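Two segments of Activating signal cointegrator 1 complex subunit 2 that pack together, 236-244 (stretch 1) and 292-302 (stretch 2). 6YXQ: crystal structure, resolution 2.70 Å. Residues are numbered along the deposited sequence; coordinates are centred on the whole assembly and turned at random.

Stretch 1, residues 236-244: LTPSDMPLL
Stretch 2 (292-302) PEMESAIKKRR

Residues 292-300 are helical, continuing a helix that begins earlier in the chain, and pack against a turn in 236-244, with the closest CA-CA register between Ser239 and Ala297 (4.5 Å). The turn is closed by Asp240 N and Met241 N, both hydrogen-bonded to Thr237 O (2.9 and 3.0 Å), and by Thr237 OG1 donating to Asp240 OD2 (2.9 Å); Leu243 and Leu244 then start a helix.

Glu293, toward the turn with chi1 t and chi2 p, lays its CG 3.6 Å from Pro238 CD, while its OE2 accepts a weak hydrogen bond from Ser239 OG (2.9 Å; Ser239 chi1 m). Met294, a selenomethionine, points away, yet its CG remains 4.2 Å from Pro238 CG. One turn after Glu293, Ala297 faces the loop: its CB lies 3.5 Å from Pro238 CB and 3.6 Å from Ser239 N, at the point where the two backbones come nearest. Lys300 NZ donates weakly to Ser239 OG (3.0 Å), placing this hydroxyl between two charged side chains.

Arg301, the first residue to leave helical phi/psi (-94/13), is buried and extends with rotamers m, t, p. Its NH1 and NH2 both donate to Met241 O (2.6 and 2.9 Å), which lies near the guanidinium plane; NH1 also donates a weak hydrogen bond to Pro238 O (2.8 Å). Leu243 CG sits 3.6 Å from Arg301 NH2.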

# COMPACT_ATOMS: atom_id res chain seq x y z
N LEU B 236 9.28 1.76 33.48
CA LEU B 236 10.68 1.37 33.55
C LEU B 236 11.47 1.90 32.37
O LEU B 236 11.01 1.87 31.23
CB LEU B 236 10.80 -0.15 33.62
CG LEU B 236 10.30 -0.75 34.93
CD1 LEU B 236 10.26 -2.26 34.83
CD2 LEU B 236 11.19 -0.27 36.07
N THR B 237 12.69 2.36 32.66
CA THR B 237 13.60 2.79 31.61
C THR B 237 13.95 1.59 30.72
O THR B 237 13.78 0.44 31.12
CB THR B 237 14.86 3.40 32.22
OG1 THR B 237 15.60 2.39 32.92
CG2 THR B 237 14.49 4.53 33.18
N PRO B 238 14.43 1.85 29.50
CA PRO B 238 14.77 0.73 28.60
C PRO B 238 15.73 -0.28 29.19
O PRO B 238 15.71 -1.45 28.79
CB PRO B 238 15.38 1.44 27.39
CG PRO B 238 14.74 2.78 27.37
CD PRO B 238 14.45 3.15 28.80
N SER B 239 16.58 0.12 30.15
CA SER B 239 17.51 -0.83 30.75
C SER B 239 16.79 -1.87 31.58
O SER B 239 17.28 -3.01 31.71
CB SER B 239 18.54 -0.08 31.59
OG SER B 239 18.94 1.11 30.95
N ASP B 240 15.63 -1.53 32.14
CA ASP B 240 14.91 -2.42 33.04
C ASP B 240 13.73 -3.11 32.36
O ASP B 240 13.56 -4.32 32.51
CB ASP B 240 14.42 -1.64 34.26
CG ASP B 240 15.48 -0.70 34.79
OD1 ASP B 240 16.64 -1.15 34.93
OD2 ASP B 240 15.17 0.48 35.05
N MSE B 241 12.93 -2.36 31.62
CA MSE B 241 11.74 -2.86 30.94
C MSE B 241 11.90 -4.24 30.29
O MSE B 241 13.00 -4.61 29.84
CB MSE B 241 11.31 -1.85 29.89
CG MSE B 241 12.21 -1.79 28.69
SE MSE B 241 11.35 -0.67 27.34
CE MSE B 241 10.65 0.77 28.40
N PRO B 242 10.81 -5.01 30.25
CA PRO B 242 10.85 -6.31 29.58
C PRO B 242 11.26 -6.17 28.12
O PRO B 242 10.99 -5.16 27.47
CB PRO B 242 9.41 -6.81 29.71
CG PRO B 242 8.91 -6.15 30.96
CD PRO B 242 9.56 -4.79 30.99
N LEU B 243 11.91 -7.22 27.62
CA LEU B 243 12.62 -7.13 26.35
C LEU B 243 11.70 -6.77 25.20
O LEU B 243 11.97 -5.85 24.43
CB LEU B 243 13.35 -8.45 26.06
CG LEU B 243 14.87 -8.39 26.04
CD1 LEU B 243 15.45 -9.77 25.77
CD2 LEU B 243 15.35 -7.39 25.00
N LEU B 244 10.59 -7.50 25.06
CA LEU B 244 9.74 -7.32 23.89
C LEU B 244 8.80 -6.12 24.01
O LEU B 244 8.19 -5.74 23.00
CB LEU B 244 8.95 -8.61 23.63
CG LEU B 244 9.88 -9.79 23.34
CD1 LEU B 244 9.75 -10.87 24.40
CD2 LEU B 244 9.64 -10.36 21.94
N PRO B 292 20.09 8.46 23.67
CA PRO B 292 21.15 7.94 24.56
C PRO B 292 20.72 6.76 25.43
O PRO B 292 21.43 5.75 25.50
CB PRO B 292 21.52 9.17 25.41
CG PRO B 292 21.18 10.33 24.53
CD PRO B 292 19.94 9.92 23.82
N GLU B 293 19.56 6.87 26.09
CA GLU B 293 19.15 5.83 27.02
C GLU B 293 18.91 4.50 26.29
O GLU B 293 19.35 3.45 26.76
CB GLU B 293 17.89 6.27 27.77
CG GLU B 293 17.38 5.28 28.81
CD GLU B 293 18.39 5.04 29.92
OE1 GLU B 293 19.05 6.01 30.35
OE2 GLU B 293 18.51 3.87 30.36
N MSE B 294 18.24 4.55 25.15
CA MSE B 294 17.94 3.35 24.38
C MSE B 294 19.20 2.73 23.78
O MSE B 294 19.34 1.51 23.73
CB MSE B 294 16.94 3.66 23.27
CG MSE B 294 15.74 4.48 23.68
SE MSE B 294 14.32 4.10 22.41
CE MSE B 294 13.72 5.81 21.84
N GLU B 295 20.11 3.59 23.32
CA GLU B 295 21.42 3.11 22.88
C GLU B 295 22.10 2.31 23.99
O GLU B 295 22.52 1.16 23.78
CB GLU B 295 22.29 4.28 22.45
CG GLU B 295 22.41 4.47 20.95
CD GLU B 295 23.56 5.40 20.58
OE1 GLU B 295 23.71 5.73 19.39
OE2 GLU B 295 24.32 5.79 21.50
N SER B 296 22.22 2.92 25.18
CA SER B 296 22.92 2.24 26.27
C SER B 296 22.21 0.96 26.67
O SER B 296 22.86 -0.05 26.97
CB SER B 296 23.06 3.17 27.47
OG SER B 296 23.70 2.49 28.55
N ALA B 297 20.88 0.98 26.69
CA ALA B 297 20.14 -0.21 27.11
C ALA B 297 20.33 -1.36 26.12
O ALA B 297 20.55 -2.51 26.53
CB ALA B 297 18.66 0.12 27.27
N ILE B 298 20.23 -1.06 24.82
CA ILE B 298 20.43 -2.09 23.80
C ILE B 298 21.83 -2.67 23.91
O ILE B 298 22.02 -3.90 23.89
CB ILE B 298 20.16 -1.51 22.40
CG1 ILE B 298 18.67 -1.29 22.19
CG2 ILE B 298 20.70 -2.43 21.33
CD1 ILE B 298 18.32 -0.84 20.79
N LYS B 299 22.83 -1.80 24.07
CA LYS B 299 24.20 -2.27 24.19
C LYS B 299 24.37 -3.16 25.41
O LYS B 299 24.95 -4.26 25.31
CB LYS B 299 25.16 -1.08 24.24
CG LYS B 299 25.36 -0.42 22.88
CD LYS B 299 26.67 0.35 22.82
CE LYS B 299 26.54 1.72 23.47
NZ LYS B 299 27.17 2.77 22.63
N LYS B 300 23.87 -2.72 26.56
CA LYS B 300 24.04 -3.47 27.80
C LYS B 300 23.38 -4.84 27.71
O LYS B 300 23.98 -5.86 28.09
CB LYS B 300 23.45 -2.69 28.98
CG LYS B 300 24.45 -1.81 29.72
CD LYS B 300 23.78 -0.54 30.24
CE LYS B 300 22.47 -0.85 30.95
NZ LYS B 300 21.83 0.40 31.46
N ARG B 301 22.16 -4.90 27.19
CA ARG B 301 21.38 -6.13 27.21
C ARG B 301 21.53 -6.96 25.93
O ARG B 301 20.73 -7.87 25.71
CB ARG B 301 19.90 -5.81 27.45
CG ARG B 301 19.67 -4.89 28.65
CD ARG B 301 18.24 -4.38 28.72
NE ARG B 301 17.25 -5.46 28.69
CZ ARG B 301 15.97 -5.31 29.02
NH1 ARG B 301 15.51 -4.14 29.41
NH2 ARG B 301 15.15 -6.35 28.96
N ARG B 302 22.51 -6.64 25.07
CA ARG B 302 22.73 -7.42 23.85
C ARG B 302 22.78 -8.93 24.06
O ARG B 302 22.34 -9.69 23.19
CB ARG B 302 24.01 -6.94 23.15
CG ARG B 302 25.31 -7.31 23.85
CD ARG B 302 26.51 -6.85 23.03
NE ARG B 302 27.68 -7.70 23.21
CZ ARG B 302 27.96 -8.76 22.47
NH1 ARG B 302 29.05 -9.47 22.71
NH2 ARG B 302 27.14 -9.13 21.49